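Local coordinates for ssDNA binding RNA Polymerase cofactor (PDB 6QLC), which binds single-stranded DNA and serves as a cofactor of RNA polymerase, probably regulating transcription in an N4-related bacteriophage, at residues 30-35 / 40-45; 46-49 / 54-57. All blocks are in the same frame, centred on the assembly; numbering follows the deposited sequence.

Strand 40-48 takes part in both contacts. In contact 1, the hairpin pairing of 30-35 with 40-45, it lies against strand 27-34; in contact 2, where 46-49 receives 54-57, its last residues keep their bonds to strand 27-34 while also meeting helix 53-61. The two follow in series along the chain, and segment 40-45 runs directly into 46-49; the centres of the two contacts lie about 18 Å apart. Both also touch the second subunit: Val44 packs on Leu46 of the second subunit, and Leu46 on Val44 of that subunit. The assembly consists of two protein chains, and the geometry of these contacts does not establish a role in DNA binding.

Contact 1: 30-35 / 40-45; sequences NFHFPT and DVRLVS
In the conformer described, Arg42 CG lies over one face of the His32 ring, and the same side chain then reaches Asn30 on the facing strand. With CG anti to the backbone N (chi1 177°), its aliphatic part is carried to the imidazole, CG standing 4.3 Å from the centroid of the His32 ring in a CH-pi contact. The bend further along, at chi3, lays the guanidinium against the Asn30 amide, the two planes stacked and 17° apart.

These strands form an antiparallel beta hairpin with a classic bulge, in which Leu43 and Val44 both face Phe31. Phe31 N donates almost straight to Val44 O at 2.9 Å, while Phe31 O accepts from Leu43 N at 2.8 Å along a more bent path, 134° at the hydrogen.

On the face of the sheet that carries Phe31, Phe33 and Val44, Val44 CG2 sits 3.4 Å from Phe31 CD1. From the bulge, Leu43 CD1 approaches Phe33 CB at 3.8 Å. The Phe31 ring also meets that of Phe31 of the second subunit, and a strand of the second subunit pairs with Asn30, Phe31 and His32, continuing the sheet across the interface.

Contact 2: 46-49 / 54-57; sequences LGLR and LHMQ
This is a strand-to-helix contact, formed where strand 40-48 gives way, after a short connection, to helix 53-61, and a single histidine does most of the joining. His55, buried and directed at the strand end from the helix, meets each residue from Leu46 to Arg49.

The one hydrogen bond between the segments runs from Arg49 N to His55 ND1, at 2.9 Å. The amide nitrogen comes to the edge of the imidazole, only 11° out of the ring plane, although the angle of 146° at the hydrogen leaves the bond somewhat bent. With ND1 accepting, the ring is probably protonated on NE2 if neutral. The backbone amide thereby helps to fix the rotation of the ring.

Other atoms of the strand end gather round the imidazole. Gly47 O lies 3.3 Å from His55 CE1. Leu48 CA is 3.4 Å from His55 ND1, and nearer the helix backbone Leu48 CB touches His55 CB. Farther out, Leu46 CD1 approaches His55 NE2 at 4.1 Å. Met56 adds a touch from the next helical position: bent at chi2 and chi3, its chain turns back to bring SD 3.6 Å from Arg49 O.

Within the connection, Asp51 forms a salt bridge with Arg49 NE. Leu46 and Leu48 are hydrogen-bonded through their backbones to Leu29 and Ala27 of strand 27-34, so His55 sets the helix against the end of the hairpin, while Leu54 of the same helix packs on Val41 of the second subunit.

Contact 1: 30-35 / 40-45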
# COMPACT_ATOMS: atom_id res chain seq x y z
N ASN A 30 -1.01 -7.35 -0.18
CA ASN A 30 -0.30 -6.97 1.04
C ASN A 30 1.00 -6.26 0.72
O ASN A 30 1.79 -6.72 -0.11
CB ASN A 30 -0.03 -8.21 1.87
CG ASN A 30 -1.30 -8.86 2.33
OD1 ASN A 30 -2.05 -8.27 3.11
ND2 ASN A 30 -1.60 -10.04 1.80
N PHE A 31 1.22 -5.16 1.41
CA PHE A 31 2.43 -4.37 1.25
C PHE A 31 3.31 -4.61 2.47
O PHE A 31 2.97 -4.18 3.57
CB PHE A 31 2.07 -2.89 1.11
CG PHE A 31 1.25 -2.58 -0.11
CD1 PHE A 31 -0.08 -2.97 -0.18
CD2 PHE A 31 1.82 -1.93 -1.18
CE1 PHE A 31 -0.84 -2.71 -1.31
CE2 PHE A 31 1.08 -1.65 -2.30
CZ PHE A 31 -0.26 -2.05 -2.37
N HIS A 32 4.44 -5.29 2.27
CA HIS A 32 5.37 -5.55 3.36
C HIS A 32 6.58 -4.65 3.28
O HIS A 32 6.99 -4.23 2.19
CB HIS A 32 5.84 -7.01 3.35
CG HIS A 32 4.80 -7.96 3.83
ND1 HIS A 32 3.83 -8.49 3.00
CD2 HIS A 32 4.54 -8.46 5.07
CE1 HIS A 32 3.04 -9.28 3.69
NE2 HIS A 32 3.44 -9.28 4.95
N PHE A 33 7.17 -4.36 4.44
CA PHE A 33 8.39 -3.58 4.50
C PHE A 33 9.41 -4.23 5.43
O PHE A 33 9.04 -4.76 6.48
CB PHE A 33 8.09 -2.17 4.98
CG PHE A 33 9.18 -1.21 4.65
CD1 PHE A 33 9.26 -0.62 3.39
CD2 PHE A 33 10.17 -0.92 5.60
CE1 PHE A 33 10.29 0.27 3.08
CE2 PHE A 33 11.20 -0.05 5.31
CZ PHE A 33 11.27 0.55 4.04
N PRO A 34 10.70 -4.22 5.07
CA PRO A 34 11.73 -4.83 5.93
C PRO A 34 11.89 -4.08 7.25
O PRO A 34 11.84 -2.84 7.29
CB PRO A 34 13.00 -4.74 5.08
CG PRO A 34 12.75 -3.59 4.14
CD PRO A 34 11.28 -3.73 3.80
N THR A 35 12.11 -4.84 8.32
CA THR A 35 12.25 -4.34 9.69
C THR A 35 13.67 -4.56 10.21
O THR A 35 14.46 -5.31 9.65
CB THR A 35 11.23 -5.00 10.63
OG1 THR A 35 11.30 -6.43 10.48
CG2 THR A 35 9.82 -4.57 10.29
N ASP A 40 10.24 -8.78 8.23
CA ASP A 40 9.46 -7.71 7.63
C ASP A 40 8.20 -7.49 8.46
O ASP A 40 7.94 -8.20 9.44
CB ASP A 40 9.18 -7.99 6.14
CG ASP A 40 8.21 -9.15 5.90
OD1 ASP A 40 7.54 -9.63 6.84
OD2 ASP A 40 8.11 -9.58 4.73
N VAL A 41 7.43 -6.47 8.08
CA VAL A 41 6.14 -6.18 8.70
C VAL A 41 5.14 -5.79 7.60
O VAL A 41 5.49 -5.09 6.65
CB VAL A 41 6.27 -5.08 9.77
CG1 VAL A 41 6.67 -3.75 9.15
CG2 VAL A 41 5.00 -4.95 10.59
N ARG A 42 3.90 -6.24 7.75
CA ARG A 42 2.85 -5.95 6.77
C ARG A 42 2.29 -4.55 7.06
O ARG A 42 1.53 -4.36 8.01
CB ARG A 42 1.75 -7.01 6.84
CG ARG A 42 0.57 -6.76 5.91
CD ARG A 42 -0.47 -7.86 6.06
NE ARG A 42 -0.01 -9.12 5.49
CZ ARG A 42 -0.61 -10.29 5.67
NH1 ARG A 42 -1.70 -10.36 6.42
NH2 ARG A 42 -0.12 -11.38 5.10
N LEU A 43 2.69 -3.57 6.25
CA LEU A 43 2.26 -2.19 6.48
C LEU A 43 0.75 -2.04 6.30
O LEU A 43 0.06 -1.54 7.19
CB LEU A 43 3.01 -1.24 5.56
CG LEU A 43 4.32 -0.74 6.15
CD1 LEU A 43 5.08 0.13 5.15
CD2 LEU A 43 4.02 0.01 7.42
N VAL A 44 0.24 -2.46 5.15
CA VAL A 44 -1.16 -2.26 4.77
C VAL A 44 -1.61 -3.45 3.95
O VAL A 44 -0.81 -4.10 3.26
CB VAL A 44 -1.39 -0.96 3.95
CG1 VAL A 44 -0.78 0.21 4.62
CG2 VAL A 44 -0.78 -1.09 2.57
N SER A 45 -2.90 -3.74 4.02
CA SER A 45 -3.51 -4.80 3.23
C SER A 45 -4.65 -4.22 2.40
O SER A 45 -5.40 -3.37 2.88
CB SER A 45 -4.02 -5.91 4.13
OG SER A 45 -3.96 -7.16 3.48

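Contact 2: 46-49 / 54-57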
# COMPACT_ATOMS: atom_id res chain seq x y z
N LEU A 46 -4.78 -4.66 1.15
CA LEU A 46 -5.88 -4.26 0.29
C LEU A 46 -6.70 -5.48 -0.07
O LEU A 46 -6.21 -6.38 -0.75
CB LEU A 46 -5.39 -3.57 -0.98
CG LEU A 46 -6.51 -3.30 -2.00
CD1 LEU A 46 -7.49 -2.22 -1.51
CD2 LEU A 46 -5.93 -2.95 -3.34
N GLY A 47 -7.96 -5.50 0.37
CA GLY A 47 -8.88 -6.54 -0.07
C GLY A 47 -9.33 -6.26 -1.49
O GLY A 47 -9.80 -5.16 -1.80
N LEU A 48 -9.18 -7.26 -2.36
CA LEU A 48 -9.55 -7.15 -3.77
C LEU A 48 -11.00 -7.61 -3.93
O LEU A 48 -11.27 -8.82 -3.97
CB LEU A 48 -8.60 -7.95 -4.66
CG LEU A 48 -7.11 -7.77 -4.34
CD1 LEU A 48 -6.27 -8.69 -5.21
CD2 LEU A 48 -6.69 -6.34 -4.53
N ARG A 49 -11.91 -6.65 -4.00
CA ARG A 49 -13.33 -6.93 -4.16
C ARG A 49 -13.63 -7.36 -5.59
O ARG A 49 -13.18 -6.72 -6.55
CB ARG A 49 -14.14 -5.68 -3.79
CG ARG A 49 -13.77 -5.09 -2.44
CD ARG A 49 -14.32 -3.69 -2.26
NE ARG A 49 -15.76 -3.63 -2.52
CZ ARG A 49 -16.69 -3.79 -1.58
NH1 ARG A 49 -16.34 -4.02 -0.33
NH2 ARG A 49 -17.97 -3.72 -1.91
N LEU A 54 -10.60 -2.56 -11.06
CA LEU A 54 -9.18 -2.37 -10.74
C LEU A 54 -8.64 -3.57 -9.98
O LEU A 54 -7.61 -4.14 -10.35
CB LEU A 54 -9.00 -1.10 -9.91
CG LEU A 54 -9.00 0.23 -10.66
CD1 LEU A 54 -8.17 1.23 -9.89
CD2 LEU A 54 -8.45 0.06 -12.06
N HIS A 55 -9.34 -3.97 -8.91
CA HIS A 55 -8.88 -5.09 -8.09
C HIS A 55 -8.72 -6.35 -8.92
O HIS A 55 -7.71 -7.05 -8.81
CB HIS A 55 -9.86 -5.32 -6.95
CG HIS A 55 -9.94 -4.17 -6.00
ND1 HIS A 55 -10.74 -4.19 -4.87
CD2 HIS A 55 -9.33 -2.96 -6.00
CE1 HIS A 55 -10.61 -3.05 -4.22
NE2 HIS A 55 -9.76 -2.29 -4.88
N MET A 56 -9.69 -6.62 -9.81
CA MET A 56 -9.63 -7.85 -10.59
C MET A 56 -8.56 -7.78 -11.65
O MET A 56 -7.93 -8.79 -11.98
CB MET A 56 -11.00 -8.12 -11.24
CG MET A 56 -12.16 -8.10 -10.25
SD MET A 56 -11.80 -9.10 -8.80
CE MET A 56 -11.71 -10.71 -9.56
N GLN A 57 -8.35 -6.60 -12.24
CA GLN A 57 -7.18 -6.42 -13.10
C GLN A 57 -5.88 -6.69 -12.33
O GLN A 57 -4.92 -7.24 -12.89
CB GLN A 57 -7.18 -5.00 -13.66
CG GLN A 57 -6.05 -4.72 -14.63
CD GLN A 57 -5.96 -3.26 -15.00
OE1 GLN A 57 -6.64 -2.41 -14.41
NE2 GLN A 57 -5.13 -2.95 -16.00